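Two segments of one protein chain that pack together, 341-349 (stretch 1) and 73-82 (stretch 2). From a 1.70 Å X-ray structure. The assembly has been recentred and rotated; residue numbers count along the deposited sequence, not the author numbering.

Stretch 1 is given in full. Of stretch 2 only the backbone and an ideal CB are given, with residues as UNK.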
ATOM      1  N   GLY A 341       5.617   6.251  -0.139  1.00  9.30           N
ATOM      2  CA  GLY A 341       5.269   4.844  -0.172  1.00 10.89           C
ATOM      3  C   GLY A 341       4.673   4.363  -1.475  1.00 10.49           C
ATOM      4  O   GLY A 341       4.572   5.103  -2.450  1.00 12.50           O
ATOM      5  N   VAL A 342       4.280   3.096  -1.477  1.00  9.94           N
ATOM      6  CA  VAL A 342       3.688   2.459  -2.644  1.00  9.33           C
ATOM      7  C   VAL A 342       2.256   2.031  -2.328  1.00 10.74           C
ATOM      8  O   VAL A 342       2.011   1.248  -1.407  1.00 11.20           O
ATOM      9  CB  VAL A 342       4.516   1.221  -3.065  1.00 11.12           C
ATOM     10  CG1 VAL A 342       3.736   0.366  -4.045  1.00 11.57           C
ATOM     11  CG2 VAL A 342       5.829   1.673  -3.695  1.00 12.26           C
ATOM     12  N   GLY A 343       1.319   2.570  -3.098  1.00  9.94           N
ATOM     13  CA  GLY A 343      -0.090   2.250  -2.939  1.00 11.01           C
ATOM     14  C   GLY A 343      -0.641   2.380  -4.342  1.00 11.61           C
ATOM     15  O   GLY A 343      -0.053   3.096  -5.149  1.00 11.60           O
ATOM     16  N   THR A 344      -1.748   1.713  -4.656  1.00 11.14           N
ATOM     17  CA  THR A 344      -2.260   1.798  -6.021  1.00  9.66           C
ATOM     18  C   THR A 344      -3.742   2.097  -6.199  1.00 11.90           C
ATOM     19  O   THR A 344      -4.176   2.373  -7.313  1.00 12.30           O
ATOM     20  CB  THR A 344      -1.981   0.501  -6.788  1.00 10.01           C
ATOM     21  OG1 THR A 344      -2.695  -0.576  -6.172  1.00  9.41           O
ATOM     22  CG2 THR A 344      -0.494   0.197  -6.787  1.00 11.33           C
ATOM     23  N   ASP A 345      -4.506   2.032  -5.114  1.00 11.61           N
ATOM     24  CA  ASP A 345      -5.953   2.260  -5.151  1.00 13.10           C
ATOM     25  C   ASP A 345      -6.623   1.104  -5.906  1.00 13.13           C
ATOM     26  O   ASP A 345      -7.391   1.323  -6.842  1.00 14.92           O
ATOM     27  CB  ASP A 345      -6.283   3.592  -5.842  1.00 15.14           C
ATOM     28  CG  ASP A 345      -7.584   4.203  -5.344  1.00 20.08           C
ATOM     29  OD1 ASP A 345      -8.380   3.480  -4.709  1.00 19.72           O
ATOM     30  OD2 ASP A 345      -7.816   5.408  -5.588  1.00 22.63           O
ATOM     31  N   THR A 346      -6.331  -0.126  -5.493  1.00 13.23           N
ATOM     32  CA  THR A 346      -6.911  -1.299  -6.148  1.00 13.41           C
ATOM     33  C   THR A 346      -8.438  -1.266  -6.098  1.00 16.43           C
ATOM     34  O   THR A 346      -9.028  -0.605  -5.244  1.00 16.85           O
ATOM     35  CB  THR A 346      -6.435  -2.617  -5.492  1.00 13.02           C
ATOM     36  OG1 THR A 346      -6.949  -2.706  -4.161  1.00 12.29           O
ATOM     37  CG2 THR A 346      -4.913  -2.670  -5.445  1.00 12.29           C
ATOM     38  N   GLY A 347      -9.078  -1.992  -7.008  1.00 18.55           N
ATOM     39  CA  GLY A 347     -10.528  -2.007  -7.032  1.00 21.82           C
ATOM     40  C   GLY A 347     -11.068  -1.108  -8.124  1.00 25.80           C
ATOM     41  O   GLY A 347     -12.219  -1.256  -8.548  1.00 26.31           O
HETATM   42  N   MSE A 348     -10.236  -0.170  -8.573  1.00 27.36           N
HETATM   43  CA  MSE A 348     -10.622   0.743  -9.644  1.00 31.29           C
HETATM   44  C   MSE A 348     -10.653  -0.094 -10.920  1.00 30.33           C
HETATM   45  O   MSE A 348      -9.929  -1.081 -11.043  1.00 29.28           O
HETATM   46  CB  MSE A 348      -9.606   1.884  -9.796  1.00 36.31           C
HETATM   47  CG  MSE A 348      -9.432   2.779  -8.570  1.00 43.44           C
HETATM   48 SE   MSE A 348     -10.999   3.825  -8.049  1.00 62.02          SE
HETATM   49  CE  MSE A 348     -11.694   2.706  -6.615  1.00 48.61           C
ATOM     50  N   THR A 349     -11.499   0.294 -11.866  1.00 30.70           N
ATOM     51  CA  THR A 349     -11.621  -0.444 -13.116  1.00 30.58           C
ATOM     52  C   THR A 349     -10.278  -0.772 -13.762  1.00 28.36           C
ATOM     53  O   THR A 349     -10.076  -1.884 -14.243  1.00 29.79           O
ATOM     54  CB  THR A 349     -12.477   0.333 -14.141  1.00 32.75           C
ATOM     55  OG1 THR A 349     -13.783   0.569 -13.596  1.00 34.19           O
ATOM     56  CG2 THR A 349     -12.609  -0.461 -15.434  1.00 34.67           C
ATOM     57  N   UNK A  73       5.883  -7.657  -0.634  1.00  9.42           N
ATOM     58  CA  UNK A  73       5.495  -6.308  -1.037  1.00  9.82           C
ATOM     59  C   UNK A  73       4.398  -5.817  -0.104  1.00 10.93           C
ATOM     60  O   UNK A  73       3.706  -6.608   0.522  1.00 11.79           O
ATOM     61  CB  UNK A  73       5.028  -6.276  -2.494  1.00  9.82           C
ATOM     62  N   UNK A  74       4.263  -4.500  -0.002  1.00  9.48           N
ATOM     63  CA  UNK A  74       3.233  -3.894   0.834  1.00  9.25           C
ATOM     64  C   UNK A  74       2.503  -2.885  -0.034  1.00 10.18           C
ATOM     65  O   UNK A  74       3.136  -2.139  -0.780  1.00 10.47           O
ATOM     66  CB  UNK A  74       3.822  -3.240   2.086  1.00  9.25           C
ATOM     67  N   UNK A  75       1.172  -2.874   0.039  1.00 10.31           N
ATOM     68  CA  UNK A  75       0.386  -1.918  -0.738  1.00  9.03           C
ATOM     69  C   UNK A  75      -0.359  -1.047   0.267  1.00  9.60           C
ATOM     70  O   UNK A  75      -1.243  -1.521   0.972  1.00 10.55           O
ATOM     71  CB  UNK A  75      -0.575  -2.617  -1.702  1.00  9.03           C
ATOM     72  N   UNK A  76       0.007   0.229   0.341  1.00  9.81           N
ATOM     73  CA  UNK A  76      -0.604   1.136   1.313  1.00  9.82           C
ATOM     74  C   UNK A  76      -1.945   1.741   0.933  1.00 10.25           C
ATOM     75  O   UNK A  76      -2.494   2.552   1.682  1.00 11.20           O
ATOM     76  CB  UNK A  76       0.371   2.282   1.593  1.00  9.82           C
ATOM     77  N   UNK A  77      -2.487   1.360  -0.217  1.00 10.53           N
ATOM     78  CA  UNK A  77      -3.766   1.923  -0.625  1.00 12.18           C
ATOM     79  C   UNK A  77      -4.560   0.925  -1.459  1.00 10.71           C
ATOM     80  O   UNK A  77      -4.360   0.813  -2.663  1.00 12.99           O
ATOM     81  CB  UNK A  77      -3.552   3.218  -1.412  1.00 12.18           C
ATOM     82  N   UNK A  78      -5.461   0.203  -0.798  1.00 11.75           N
ATOM     83  CA  UNK A  78      -6.278  -0.805  -1.463  1.00 10.14           C
ATOM     84  C   UNK A  78      -7.758  -0.721  -1.088  1.00 11.08           C
ATOM     85  O   UNK A  78      -8.143   0.012  -0.178  1.00 12.96           O
ATOM     86  CB  UNK A  78      -5.745  -2.199  -1.128  1.00 10.14           C
ATOM     87  N   UNK A  79      -8.571  -1.473  -1.825  1.00 12.37           N
ATOM     88  CA  UNK A  79     -10.010  -1.608  -1.597  1.00 12.02           C
ATOM     89  C   UNK A  79     -10.249  -3.084  -1.878  1.00 13.30           C
ATOM     90  O   UNK A  79      -9.684  -3.621  -2.825  1.00 15.78           O
ATOM     91  CB  UNK A  79     -10.857  -0.684  -2.473  1.00 12.02           C
ATOM     92  N   UNK A  80     -11.076  -3.745  -1.076  1.00 12.96           N
ATOM     93  CA  UNK A  80     -11.322  -5.160  -1.300  1.00 13.86           C
ATOM     94  C   UNK A  80     -12.667  -5.439  -1.967  1.00 16.33           C
ATOM     95  O   UNK A  80     -13.210  -6.540  -1.873  1.00 15.20           O
ATOM     96  CB  UNK A  80     -11.246  -5.909   0.032  1.00 13.86           C
ATOM     97  N   UNK A  81     -13.182  -4.431  -2.663  1.00 20.62           N
ATOM     98  CA  UNK A  81     -14.441  -4.530  -3.391  1.00 25.06           C
ATOM     99  C   UNK A  81     -14.274  -3.654  -4.632  1.00 28.28           C
ATOM    100  O   UNK A  81     -13.489  -2.704  -4.620  1.00 29.53           O
ATOM    101  CB  UNK A  81     -15.636  -4.098  -2.539  1.00 25.06           C
ATOM    102  N   UNK A  82     -14.997  -3.974  -5.702  1.00 30.12           N
ATOM    103  CA  UNK A  82     -14.898  -3.200  -6.938  1.00 33.48           C
ATOM    104  C   UNK A  82     -15.757  -1.942  -6.879  1.00 34.37           C
ATOM    105  O   UNK A  82     -16.975  -2.021  -6.731  1.00 36.24           O
ATOM    106  CB  UNK A  82     -15.311  -4.058  -8.135  1.00 33.48           C
TER

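Position 73 has extended backbone angles (-71/157), and its ideal CB finds nothing of stretch 1 within 5.5 Å. This contact therefore sets no preference, and almost any residue would suit. The deposited residue is Leu73, which makes no contact here. At 74 the angles (-129/136) are again those of a strand and the ideal CB is equally unengaged, so the choice stays wide. It is Ile74, whose CA-to-CB bond points sideways and whose side-chain end leads away; its carbonyl O lies 3.6 Å from Val342 O.

Position 75 is more informative. Its ideal CB points sideways, 5.0 Å from Gly343 CA and 5.4 Å from Thr344 OG1, so a side chain of moderate length could reach the hydroxyl and the nearby amide of Thr344. Asn, Asp or Gln fit, and one carrying both donor and acceptor could use both. Asn75 does so with chi1 t: ND2 donates to Thr344 OG1 at 3.0 Å and 173°, while OD1 accepts from Thr344 N at 3.2 Å and 135°. Asn75 OD1 also accepts from the backbone N of position 77, 3.0 Å away, bracing the corner of its own stretch.

At 76 the backbone turns (-82/3), and its N donates to Val342 O at 2.8 Å and 179°, nearly linear. The ideal CB at 76 lies 3.6 Å from Val342 O and 4.6 Å from Gly343 CA, which favours a small residue, though a larger one leading elsewhere is not excluded. Ala76 adds only its methyl.

The CA-to-CB bond at 77 points toward stretch 1, with the ideal CB 3.9 Å from Gly343 CA and 4.0 Å from Asp345 N. Glycine at 343 leaves this room: an ideal CB there would come within 2.8 Å of the CB at 77. A flat side chain could lie against Asp345, and aromatic, His or aliphatic residues are plausible. His77 places a ring face beneath Asp345 CB, which sits 4.2 Å from the ring centroid and 14° off the normal, a CH-pi contact. The backbone anchors the site, since His77 O accepts from Asp345 N at 2.7 Å and weakly from Thr344 N at 3.4 Å.

At 78 the CB points sideways, 3.3 Å from Thr346 OG1, and a small or beta-branched residue suits. Thr78 has chi1 p, and its OG1 is hydrogen-bonded elsewhere in the structure.

Position 79 starts sideways, its ideal CB 3.3 Å from Thr346 O and 5.3 Å from Asp345 OD1. That carboxylate invites a donor: His, Asn, Gln, Lys or Arg. His79, chi1 m, brings NE2 to 2.8 Å from Asp345 OD1, which lies at the ring edge. His79 N donates to Thr346 OG1 at 3.1 Å and 166°.

Positions 80 and 81 have no stretch 1 atom within 5.5 Å of their ideal CB, leaving both open; they are Leu80 and Phe81. At 82 the CB lies sideways, 4.2 Å from Gly347 O, so small or polar residues fit easily. Ser82 stays near that carbonyl, its CA 3.7 Å from Gly347 O.

Stretch 2 (73-82) LINAHTHLFS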
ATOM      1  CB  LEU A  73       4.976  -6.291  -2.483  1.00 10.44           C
ATOM      2  CG  LEU A  73       5.995  -6.574  -3.595  1.00 10.50           C
ATOM      3  CD1 LEU A  73       5.295  -6.606  -4.946  1.00 11.47           C
ATOM      4  CD2 LEU A  73       7.075  -5.485  -3.578  1.00 12.17           C
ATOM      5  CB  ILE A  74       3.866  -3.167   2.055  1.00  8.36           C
ATOM      6  CG1 ILE A  74       4.605  -4.190   2.924  1.00  9.17           C
ATOM      7  CG2 ILE A  74       2.786  -2.444   2.861  1.00  9.50           C
ATOM      8  CD1 ILE A  74       5.283  -3.605   4.154  1.00 10.28           C
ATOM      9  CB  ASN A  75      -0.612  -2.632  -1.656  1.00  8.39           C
ATOM     10  CG  ASN A  75      -1.249  -1.684  -2.659  1.00  8.24           C
ATOM     11  OD1 ASN A  75      -1.554  -0.540  -2.330  1.00 10.73           O
ATOM     12  ND2 ASN A  75      -1.449  -2.157  -3.885  1.00  9.59           N
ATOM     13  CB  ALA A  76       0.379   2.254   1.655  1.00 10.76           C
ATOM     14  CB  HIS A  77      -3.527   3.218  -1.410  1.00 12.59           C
ATOM     15  CG  HIS A  77      -4.770   4.013  -1.656  1.00 15.94           C
ATOM     16  ND1 HIS A  77      -4.749   5.368  -1.908  1.00 20.01           N
ATOM     17  CD2 HIS A  77      -6.072   3.645  -1.689  1.00 14.52           C
ATOM     18  CE1 HIS A  77      -5.984   5.800  -2.082  1.00 18.04           C
ATOM     19  NE2 HIS A  77      -6.806   4.776  -1.955  1.00 18.15           N
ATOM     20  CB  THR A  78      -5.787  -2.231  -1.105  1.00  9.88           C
ATOM     21  OG1 THR A  78      -5.939  -2.455   0.308  1.00 11.69           O
ATOM     22  CG2 THR A  78      -4.307  -2.395  -1.469  1.00 11.39           C
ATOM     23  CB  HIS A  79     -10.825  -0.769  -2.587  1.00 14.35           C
ATOM     24  CG  HIS A  79     -10.641   0.707  -2.429  1.00 16.31           C
ATOM     25  ND1 HIS A  79     -11.207   1.422  -1.394  1.00 17.78           N
ATOM     26  CD2 HIS A  79      -9.932   1.598  -3.160  1.00 17.56           C
ATOM     27  CE1 HIS A  79     -10.852   2.691  -1.495  1.00 18.39           C
ATOM     28  NE2 HIS A  79     -10.079   2.825  -2.557  1.00 18.74           N
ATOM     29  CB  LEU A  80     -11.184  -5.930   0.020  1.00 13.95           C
ATOM     30  CG  LEU A  80      -9.786  -5.830   0.665  1.00 12.19           C
ATOM     31  CD1 LEU A  80      -9.752  -6.665   1.938  1.00 13.33           C
ATOM     32  CD2 LEU A  80      -8.710  -6.302  -0.307  1.00 13.68           C
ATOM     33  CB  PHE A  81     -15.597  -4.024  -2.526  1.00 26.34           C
ATOM     34  CG  PHE A  81     -15.609  -2.532  -2.337  1.00 29.35           C
ATOM     35  CD1 PHE A  81     -16.415  -1.725  -3.136  1.00 29.96           C
ATOM     36  CD2 PHE A  81     -14.802  -1.930  -1.374  1.00 29.93           C
ATOM     37  CE1 PHE A  81     -16.418  -0.340  -2.980  1.00 31.13           C
ATOM     38  CE2 PHE A  81     -14.797  -0.546  -1.210  1.00 29.82           C
ATOM     39  CZ  PHE A  81     -15.608   0.252  -2.013  1.00 30.92           C
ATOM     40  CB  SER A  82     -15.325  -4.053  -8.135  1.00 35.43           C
ATOM     41  OG  SER A  82     -14.495  -5.194  -8.266  1.00 39.66           O
TER
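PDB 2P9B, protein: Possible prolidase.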